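Local coordinates for protein endo-1,3-beta-glucanase, family GH16 (Zobellia galactanivorans, PDB 5FUI) that probably binds laminarin, a beta-1,3-glucan, through a C-terminal family 6 carbohydrate-binding module that belongs to a marine bacterial laminarinase, at residues 18-24 and 42-48; 62-66 and 122-126; 11-17 and 47-51. All coordinates share one frame; numbering follows the deposited sequence.

Interaction 1 of 3, residues 18-24 and 42-48; sequences YLYSNDV and GSWMSYP. With APY (2-aminomethyl-pyridine), chain C.
Y20, S21 and N22 of the edge strand 20-22 pair antiparallel with S46, M45 and W44 of strand 44-52, their short axes 4.7 Å apart at closest and running at 174° to each other. Y20-S46 and N22-W44 are the hydrogen-bonded pairs, S21-M45 the non-hydrogen-bonded one between them; W44 N reaches N22 O along a lone pair at 3.2 Å. A classic beta bulge starts the pairing: L19 and Y20 both face S46, whose O takes a bond from L19 N at 2.9 Å and a weak one from Y20 N.

N22 and W44 share a face of the sheet and cross at about a right angle. CB of N22 lies over the five-membered ring of W44, 3.4 Å from its centroid, a CH-pi contact, while Y20 CB meets the CZ3 end of the same indole. W44 CG is held between its backbone N and carbonyl carbon (chi1 53°), which folds the indole back across strand 20-22. The opposite indole face carries the 2-aminomethyl-pyridine, with C4 of the ligand 3.9 Å from W44 CE2. In this beta-sandwich module the pyridine probably takes a place where a sugar ring could stack, as on aromatic residues of family 6 modules; Y117, also of this pocket, meets the W44 ring with planes at about 30°.

On the other face, Y18 CB sits over the ring of Y47 in a second CH-pi contact, and Y18 CD2 meets M45 CG at 3.7 Å. The bent M45 chain carries SD to V24 CG1. Beyond the strand, small S43 donates its OG to D23 O at 2.7 Å, approaching from above the carbonyl plane.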
loop_
_atom_site.group_PDB
_atom_site.type_symbol
_atom_site.label_atom_id
_atom_site.label_comp_id
_atom_site.label_asym_id
_atom_site.label_seq_id
_atom_site.Cartn_x
_atom_site.Cartn_y
_atom_site.Cartn_z
ATOM N N TYR A 18 0.081 9.993 2.204
ATOM C CA TYR A 18 1.250 10.097 1.314
ATOM C C TYR A 18 1.772 11.551 1.167
ATOM O O TYR A 18 0.962 12.502 1.314
ATOM C CB TYR A 18 0.920 9.609 -0.113
ATOM C CG TYR A 18 -0.350 10.143 -0.722
ATOM C CD1 TYR A 18 -0.419 11.452 -1.278
ATOM C CD2 TYR A 18 -1.466 9.334 -0.803
ATOM C CE1 TYR A 18 -1.620 11.934 -1.860
ATOM C CE2 TYR A 18 -2.618 9.758 -1.372
ATOM C CZ TYR A 18 -2.690 11.049 -1.922
ATOM O OH TYR A 18 -3.883 11.479 -2.460
ATOM N N LEU A 19 3.080 11.722 0.976
ATOM C CA LEU A 19 3.616 13.103 0.693
ATOM C C LEU A 19 3.472 13.390 -0.768
ATOM O O LEU A 19 3.163 14.523 -1.096
ATOM C CB LEU A 19 5.054 13.204 1.150
ATOM C CG LEU A 19 5.795 14.513 0.934
ATOM C CD1 LEU A 19 5.149 15.586 1.770
ATOM C CD2 LEU A 19 7.284 14.353 1.350
ATOM N N TYR A 20 3.723 12.406 -1.654
ATOM C CA TYR A 20 3.571 12.647 -3.087
ATOM C C TYR A 20 2.711 11.552 -3.631
ATOM O O TYR A 20 2.747 10.466 -3.130
ATOM C CB TYR A 20 4.886 12.641 -3.815
ATOM C CG TYR A 20 5.958 13.563 -3.176
ATOM C CD1 TYR A 20 5.914 14.939 -3.314
ATOM C CD2 TYR A 20 7.007 12.978 -2.489
ATOM C CE1 TYR A 20 6.934 15.733 -2.746
ATOM C CE2 TYR A 20 8.016 13.691 -1.928
ATOM C CZ TYR A 20 7.993 15.061 -2.055
ATOM O OH TYR A 20 9.049 15.734 -1.442
ATOM N N SER A 21 2.043 11.856 -4.741
ATOM C CA SER A 21 1.240 10.858 -5.441
ATOM C C SER A 21 1.089 11.271 -6.910
ATOM O O SER A 21 1.372 12.462 -7.322
ATOM C CB SER A 21 -0.170 10.721 -4.851
ATOM O OG SER A 21 -0.903 11.956 -5.045
ATOM N N ASN A 22 0.630 10.319 -7.707
ATOM C CA ASN A 22 0.255 10.576 -9.087
ATOM C C ASN A 22 -1.083 9.928 -9.329
ATOM O O ASN A 22 -1.219 8.763 -9.082
ATOM C CB ASN A 22 1.279 9.915 -10.045
ATOM C CG ASN A 22 0.851 9.979 -11.503
ATOM O OD1 ASN A 22 0.816 8.955 -12.200
ATOM N ND2 ASN A 22 0.599 11.157 -11.972
ATOM N N ASP A 23 -2.027 10.702 -9.847
ATOM C CA ASP A 23 -3.262 10.145 -10.397
ATOM C C ASP A 23 -4.048 9.267 -9.436
ATOM O O ASP A 23 -4.523 8.191 -9.792
ATOM C CB ASP A 23 -3.010 9.441 -11.761
ATOM C CG ASP A 23 -4.245 9.219 -12.571
ATOM O OD1 ASP A 23 -5.289 9.912 -12.318
ATOM O OD2 ASP A 23 -4.249 8.254 -13.396
ATOM N N VAL A 24 -4.238 9.781 -8.214
ATOM C CA VAL A 24 -5.152 9.130 -7.275
ATOM C C VAL A 24 -6.027 10.169 -6.612
ATOM O O VAL A 24 -5.745 11.390 -6.730
ATOM C CB VAL A 24 -4.377 8.352 -6.175
ATOM C CG1 VAL A 24 -3.483 7.244 -6.781
ATOM C CG2 VAL A 24 -3.605 9.282 -5.234
ATOM N N GLY A 42 -0.367 3.029 -13.495
ATOM C CA GLY A 42 0.610 4.084 -13.441
ATOM C C GLY A 42 0.427 5.127 -12.363
ATOM O O GLY A 42 1.311 5.988 -12.124
ATOM N N SER A 43 -0.713 5.065 -11.619
ATOM C CA SER A 43 -0.846 5.818 -10.352
ATOM C C SER A 43 0.169 5.298 -9.313
ATOM O O SER A 43 0.602 4.160 -9.378
ATOM C CB SER A 43 -2.228 5.564 -9.792
ATOM O OG SER A 43 -3.235 6.024 -10.688
ATOM N N TRP A 44 0.553 6.171 -8.376
ATOM C CA TRP A 44 1.395 5.772 -7.294
ATOM C C TRP A 44 1.294 6.684 -6.120
ATOM O O TRP A 44 0.724 7.810 -6.223
ATOM C CB TRP A 44 2.887 5.628 -7.731
ATOM C CG TRP A 44 3.437 6.887 -8.423
ATOM C CD1 TRP A 44 3.472 7.188 -9.776
ATOM C CD2 TRP A 44 3.948 8.093 -7.733
ATOM N NE1 TRP A 44 3.999 8.454 -9.986
ATOM C CE2 TRP A 44 4.262 9.062 -8.763
ATOM C CE3 TRP A 44 4.075 8.475 -6.364
ATOM C CZ2 TRP A 44 4.730 10.311 -8.461
ATOM C CZ3 TRP A 44 4.626 9.762 -6.088
ATOM C CH2 TRP A 44 4.941 10.626 -7.124
ATOM N N MET A 45 1.851 6.240 -4.994
ATOM C CA MET A 45 1.867 7.055 -3.771
ATOM C C MET A 45 3.200 6.838 -3.111
ATOM O O MET A 45 3.710 5.701 -3.111
ATOM C CB MET A 45 0.761 6.646 -2.823
ATOM C CG MET A 45 -0.650 6.800 -3.349
ATOM S SD MET A 45 -1.242 5.283 -4.280
ATOM C CE MET A 45 -1.655 4.251 -2.935
ATOM N N SER A 46 3.725 7.847 -2.446
ATOM C CA SER A 46 5.029 7.731 -1.795
ATOM C C SER A 46 4.931 8.252 -0.343
ATOM O O SER A 46 4.423 9.344 -0.123
ATOM C CB SER A 46 6.048 8.562 -2.602
ATOM O OG SER A 46 7.343 8.603 -2.087
ATOM N N TYR A 47 5.520 7.502 0.591
ATOM C CA TYR A 47 5.450 7.786 2.052
ATOM C C TYR A 47 6.883 7.905 2.595
ATOM O O TYR A 47 7.608 6.933 2.695
ATOM C CB TYR A 47 4.748 6.594 2.725
ATOM C CG TYR A 47 3.388 6.288 2.149
ATOM C CD1 TYR A 47 3.240 5.427 1.025
ATOM C CD2 TYR A 47 2.206 6.909 2.684
ATOM C CE1 TYR A 47 1.971 5.152 0.496
ATOM C CE2 TYR A 47 0.940 6.628 2.139
ATOM C CZ TYR A 47 0.840 5.787 0.996
ATOM O OH TYR A 47 -0.341 5.488 0.412
ATOM N N PRO A 48 7.338 9.125 2.918
ATOM C CA PRO A 48 8.715 9.283 3.428
ATOM C C PRO A 48 8.837 8.852 4.920
ATOM O O PRO A 48 7.865 8.819 5.699
ATOM C CB PRO A 48 8.971 10.776 3.275
ATOM C CG PRO A 48 7.636 11.348 3.608
ATOM C CD PRO A 48 6.703 10.450 2.748
HETATM N N APY C . 8.323 4.278 -5.786
HETATM C CM APY C . 6.915 4.598 -5.924
HETATM C C2 APY C . 7.245 5.896 -6.642
HETATM C C3 APY C . 7.195 5.918 -8.016
HETATM C C4 APY C . 7.572 7.075 -8.739
HETATM C C5 APY C . 8.096 8.172 -8.031
HETATM C C6 APY C . 8.158 8.141 -6.647
HETATM N N1 APY C . 7.781 6.988 -5.988
#

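Interaction 2 of 3, residues 62-66 and 122-126; sequences YRVAS and GWNIN. With MG (magnesium ion), chain E.
I125 and V64, facing each other across two antiparallel strands of the beta-sandwich, form a non-hydrogen-bonded pair whose side chains turn into the core. They cross at a slant, with V64 CG1 4.1 Å from I125 CG1. I125 carries CG1 anti to its backbone N (chi1 178°), and the extended chain runs beside Y62, pointing the same way, until CD1 meets the edge of the tyrosine ring at CD2, 3.9 Å away. Branched aliphatic residues suit this interior, where L116 of the opposing sheet also packs against I125. The Y62 hydroxyl is hydrogen-bonded to Q103 OE1, while its ring lies among I125, F114 and L116.

The other face holds A65 opposite N124, a hydrogen-bonded pair; W98 touches both residues, packing against the short alanine side chain. R63 and N126 lie alongside each other on this side. Their aliphatic parts touch, CG of R63 to CB of N126 at 3.9 Å, while guanidinium and amide planes stand 48° apart. E31 pairs with both polar ends, forming a salt bridge with R63 and accepting from N126 ND2.

The same asparagine amide thus has two roles, since its OD1 binds magnesium. Behind it, N126 N donates to R63 O at 2.8 Å in a nearly straight bond of 174°, fixing the backbone that carries the metal ligand. N126 supplies two of the magnesium's ligands, OD1 and O, each at 2.4 Å.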
loop_
_atom_site.group_PDB
_atom_site.type_symbol
_atom_site.label_atom_id
_atom_site.label_comp_id
_atom_site.label_asym_id
_atom_site.label_seq_id
_atom_site.Cartn_x
_atom_site.Cartn_y
_atom_site.Cartn_z
ATOM N N TYR A 62 -1.853 -4.844 3.766
ATOM C CA TYR A 62 -2.485 -3.805 2.968
ATOM C C TYR A 62 -3.980 -3.988 3.023
ATOM O O TYR A 62 -4.502 -5.061 2.661
ATOM C CB TYR A 62 -2.023 -3.843 1.459
ATOM C CG TYR A 62 -0.519 -3.756 1.313
ATOM C CD1 TYR A 62 0.292 -4.850 1.382
ATOM C CD2 TYR A 62 0.083 -2.483 1.139
ATOM C CE1 TYR A 62 1.683 -4.710 1.239
ATOM C CE2 TYR A 62 1.476 -2.330 1.002
ATOM C CZ TYR A 62 2.236 -3.435 1.073
ATOM O OH TYR A 62 3.588 -3.299 0.903
ATOM N N ARG A 63 -4.678 -2.961 3.515
ATOM C CA ARG A 63 -6.152 -2.983 3.643
ATOM C C ARG A 63 -6.729 -2.428 2.388
ATOM O O ARG A 63 -6.629 -1.228 2.094
ATOM C CB ARG A 63 -6.577 -2.239 4.896
ATOM C CG ARG A 63 -8.082 -2.297 5.272
ATOM C CD ARG A 63 -8.381 -3.756 5.675
ATOM N NE ARG A 63 -9.757 -3.852 6.205
ATOM C CZ ARG A 63 -10.329 -5.015 6.532
ATOM N NH1 ARG A 63 -9.664 -6.190 6.386
ATOM N NH2 ARG A 63 -11.605 -5.031 6.981
ATOM N N VAL A 64 -7.269 -3.334 1.566
ATOM C CA VAL A 64 -7.605 -3.038 0.130
ATOM C C VAL A 64 -9.045 -3.439 -0.218
ATOM O O VAL A 64 -9.642 -4.270 0.469
ATOM C CB VAL A 64 -6.622 -3.741 -0.857
ATOM C CG1 VAL A 64 -5.212 -3.120 -0.671
ATOM C CG2 VAL A 64 -6.586 -5.259 -0.677
ATOM N N ALA A 65 -9.588 -2.875 -1.303
ATOM C CA ALA A 65 -10.884 -3.285 -1.819
ATOM C C ALA A 65 -10.882 -3.186 -3.314
ATOM O O ALA A 65 -10.138 -2.341 -3.900
ATOM C CB ALA A 65 -11.924 -2.281 -1.286
ATOM N N SER A 66 -11.810 -3.960 -3.962
ATOM C CA SER A 66 -11.970 -3.753 -5.410
ATOM C C SER A 66 -13.287 -4.392 -5.798
ATOM O O SER A 66 -13.627 -5.485 -5.325
ATOM C CB SER A 66 -10.855 -4.406 -6.239
ATOM O OG SER A 66 -11.137 -4.143 -7.617
ATOM N N GLY A 122 -7.854 0.090 -10.562
ATOM C CA GLY A 122 -9.172 -0.452 -10.187
ATOM C C GLY A 122 -9.228 -1.047 -8.791
ATOM O O GLY A 122 -10.035 -1.900 -8.549
ATOM N N TRP A 123 -8.393 -0.561 -7.897
ATOM C CA TRP A 123 -8.331 -1.003 -6.504
ATOM C C TRP A 123 -8.233 0.204 -5.608
ATOM O O TRP A 123 -7.856 1.329 -6.056
ATOM C CB TRP A 123 -7.144 -1.990 -6.258
ATOM C CG TRP A 123 -5.795 -1.393 -6.674
ATOM C CD1 TRP A 123 -5.313 -1.305 -7.965
ATOM C CD2 TRP A 123 -4.796 -0.759 -5.808
ATOM N NE1 TRP A 123 -4.043 -0.724 -7.975
ATOM C CE2 TRP A 123 -3.724 -0.341 -6.666
ATOM C CE3 TRP A 123 -4.693 -0.500 -4.421
ATOM C CZ2 TRP A 123 -2.601 0.310 -6.174
ATOM C CZ3 TRP A 123 -3.504 0.110 -3.943
ATOM C CH2 TRP A 123 -2.504 0.510 -4.823
ATOM N N ASN A 124 -8.701 -0.012 -4.348
ATOM C CA ASN A 124 -8.659 1.066 -3.304
ATOM C C ASN A 124 -7.747 0.625 -2.179
ATOM O O ASN A 124 -7.592 -0.638 -1.965
ATOM C CB ASN A 124 -10.026 1.309 -2.711
ATOM C CG ASN A 124 -11.037 1.942 -3.683
ATOM O OD1 ASN A 124 -12.275 1.809 -3.436
ATOM N ND2 ASN A 124 -10.593 2.540 -4.740
ATOM N N ILE A 125 -7.177 1.550 -1.404
ATOM C CA ILE A 125 -6.425 1.148 -0.223
ATOM C C ILE A 125 -6.669 2.119 0.944
ATOM O O ILE A 125 -6.670 3.335 0.757
ATOM C CB ILE A 125 -4.910 1.018 -0.582
ATOM C CG1 ILE A 125 -4.147 0.650 0.681
ATOM C CG2 ILE A 125 -4.368 2.369 -1.223
ATOM C CD1 ILE A 125 -2.738 0.122 0.376
ATOM N N ASN A 126 -6.850 1.534 2.120
ATOM C CA ASN A 126 -7.191 2.257 3.332
ATOM C C ASN A 126 -5.903 2.551 4.174
ATOM O O ASN A 126 -5.649 3.720 4.577
ATOM C CB ASN A 126 -8.228 1.454 4.169
ATOM C CG ASN A 126 -8.649 2.131 5.458
ATOM O OD1 ASN A 126 -8.361 3.281 5.702
ATOM N ND2 ASN A 126 -9.381 1.381 6.306
HETATM MG MG MG E . -7.139 5.296 5.559
HETATM O O HOH W 1 -8.037 6.332 7.454
#

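Interaction 3 of 3, residues 11-17 and 47-51; sequences LKIEAES and YPGIN. With MG (magnesium ion), chain E.
I13 and I50 meet tip to tip between the two sheets of the sandwich, CD1 to CD1 at 3.7 Å. The apolar contacts spread from there: L11 CD2 touches I50 CG2, and I13 CG2 lies 3.6 Å from Y47 CD2. The strand axes stay 9.5 Å apart at closest, too far for backbone pairing, so branched and aromatic side chains bridge the distance.

The polar contact is one hydrogen bond. With CG anti to the carbonyl carbon (chi1 -56°), the Y47 ring extends to the turn after strand 10-14, where its OH donates to A15 O at 2.6 Å, in the carbonyl plane on a lone pair. That turn is pinned from within by S17, whose OG and N both donate to E14 O. A phenylalanine in place of Y47 would probably keep much of the packing but leave A15 O without this donor and the turn less firmly held.

Metal bonds lie on the far side of the turn: E14 OE1 at 2.5 Å and E16 OE1 at 2.4 Å bind magnesium, and water 1, another metal ligand, donates to E16 OE2. Since A15 sits between the two glutamates, the tyrosine's bond ties the opposite sheet to the backbone that positions two carboxylate ligands.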
loop_
_atom_site.group_PDB
_atom_site.type_symbol
_atom_site.label_atom_id
_atom_site.label_comp_id
_atom_site.label_asym_id
_atom_site.label_seq_id
_atom_site.Cartn_x
_atom_site.Cartn_y
_atom_site.Cartn_z
ATOM N N LEU A 11 3.553 -0.714 12.955
ATOM C CA LEU A 11 3.487 0.645 12.444
ATOM C C LEU A 11 2.304 0.675 11.461
ATOM O O LEU A 11 2.332 -0.137 10.483
ATOM C CB LEU A 11 4.773 1.039 11.755
ATOM C CG LEU A 11 4.681 2.385 11.025
ATOM C CD1 LEU A 11 4.648 3.569 12.046
ATOM C CD2 LEU A 11 5.825 2.585 10.019
ATOM N N LYS A 12 1.270 1.506 11.718
ATOM C CA LYS A 12 0.174 1.650 10.770
ATOM C C LYS A 12 0.306 2.955 10.026
ATOM O O LYS A 12 0.448 4.050 10.655
ATOM C CB LYS A 12 -1.185 1.493 11.480
ATOM C CG LYS A 12 -2.408 1.479 10.596
ATOM C CD LYS A 12 -3.557 1.103 11.538
ATOM C CE LYS A 12 -4.843 1.005 10.806
ATOM N NZ LYS A 12 -6.024 1.228 11.668
ATOM N N ILE A 13 0.364 2.876 8.686
ATOM C CA ILE A 13 0.488 4.060 7.795
ATOM C C ILE A 13 -0.851 4.242 7.112
ATOM O O ILE A 13 -1.283 3.381 6.325
ATOM C CB ILE A 13 1.546 3.871 6.700
ATOM C CG1 ILE A 13 2.897 3.579 7.341
ATOM C CG2 ILE A 13 1.668 5.063 5.740
ATOM C CD1 ILE A 13 3.841 2.853 6.362
ATOM N N GLU A 14 -1.553 5.369 7.372
ATOM C CA GLU A 14 -2.832 5.594 6.703
ATOM C C GLU A 14 -2.507 5.864 5.240
ATOM O O GLU A 14 -1.582 6.612 4.943
ATOM C CB GLU A 14 -3.660 6.766 7.316
ATOM C CG GLU A 14 -4.104 6.425 8.734
ATOM C CD GLU A 14 -5.114 5.191 8.734
ATOM O OE1 GLU A 14 -5.817 4.900 7.689
ATOM O OE2 GLU A 14 -5.237 4.536 9.773
ATOM N N ALA A 15 -3.178 5.194 4.321
ATOM C CA ALA A 15 -2.753 5.267 2.902
ATOM C C ALA A 15 -2.892 6.712 2.360
ATOM O O ALA A 15 -2.247 7.066 1.360
ATOM C CB ALA A 15 -3.560 4.269 2.040
ATOM N N GLU A 16 -3.869 7.480 2.934
ATOM C CA GLU A 16 -4.134 8.853 2.474
ATOM C C GLU A 16 -3.030 9.825 2.957
ATOM O O GLU A 16 -3.099 10.988 2.661
ATOM C CB GLU A 16 -5.553 9.270 2.875
ATOM C CG GLU A 16 -5.738 9.577 4.359
ATOM C CD GLU A 16 -6.116 8.358 5.193
ATOM O OE1 GLU A 16 -5.881 7.180 4.778
ATOM O OE2 GLU A 16 -6.723 8.532 6.277
ATOM N N SER A 17 -2.066 9.348 3.738
ATOM C CA SER A 17 -1.010 10.181 4.355
ATOM C C SER A 17 0.196 10.358 3.480
ATOM O O SER A 17 1.241 10.852 3.938
ATOM C CB SER A 17 -0.629 9.617 5.733
ATOM O OG SER A 17 0.215 8.467 5.598
ATOM N N TYR A 47 5.520 7.502 0.591
ATOM C CA TYR A 47 5.450 7.786 2.052
ATOM C C TYR A 47 6.883 7.905 2.595
ATOM O O TYR A 47 7.608 6.933 2.695
ATOM C CB TYR A 47 4.748 6.594 2.725
ATOM C CG TYR A 47 3.388 6.288 2.149
ATOM C CD1 TYR A 47 3.240 5.427 1.025
ATOM C CD2 TYR A 47 2.206 6.909 2.684
ATOM C CE1 TYR A 47 1.971 5.152 0.496
ATOM C CE2 TYR A 47 0.940 6.628 2.139
ATOM C CZ TYR A 47 0.840 5.787 0.996
ATOM O OH TYR A 47 -0.341 5.488 0.412
ATOM N N PRO A 48 7.338 9.125 2.918
ATOM C CA PRO A 48 8.715 9.283 3.428
ATOM C C PRO A 48 8.837 8.852 4.920
ATOM O O PRO A 48 7.865 8.819 5.699
ATOM C CB PRO A 48 8.971 10.776 3.275
ATOM C CG PRO A 48 7.636 11.348 3.608
ATOM C CD PRO A 48 6.703 10.450 2.748
ATOM N N GLY A 49 10.066 8.526 5.277
ATOM C CA GLY A 49 10.385 8.394 6.679
ATOM C C GLY A 49 9.868 7.166 7.348
ATOM O O GLY A 49 9.587 7.143 8.569
ATOM N N ILE A 50 9.750 6.063 6.593
ATOM C CA ILE A 50 9.244 4.817 7.202
ATOM C C ILE A 50 10.451 4.035 7.825
ATOM O O ILE A 50 11.442 3.646 7.095
ATOM C CB ILE A 50 8.466 3.945 6.160
ATOM C CG1 ILE A 50 7.325 4.741 5.513
ATOM C CG2 ILE A 50 8.065 2.652 6.862
ATOM C CD1 ILE A 50 6.477 5.461 6.517
ATOM N N ASN A 51 10.375 3.883 9.140
ATOM C CA ASN A 51 11.469 3.266 9.847
ATOM C C ASN A 51 11.270 1.737 10.046
ATOM O O ASN A 51 10.171 1.283 10.441
ATOM C CB ASN A 51 11.784 3.983 11.196
ATOM C CG ASN A 51 13.004 3.367 11.880
ATOM O OD1 ASN A 51 14.148 3.556 11.441
ATOM N ND2 ASN A 51 12.756 2.585 12.930
HETATM MG MG MG E . -7.139 5.296 5.559
HETATM O O HOH W 1 -8.037 6.332 7.454
#

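Overall arrangement
Interaction 2 is the buried contact, whereas interactions 1 and 3 are partly buried and reach the surface. Interaction 1 pairs strands of one main sheet and interaction 2 strands of the other; interaction 3 joins the two through side chains. Strand 44-52 serves both 1 and 3, with Y47 common to them. Interactions 2 and 3 converge on one magnesium, to which E34 also contributes, and A15 N probably bonds to N126 O between them. M45 of interaction 1 packs its CE on I125 of interaction 2 across the core. Chemistry follows place: an aromatic ligand platform at the outer edge, aliphatic contacts inside, and carboxylate and amide oxygens around the metal.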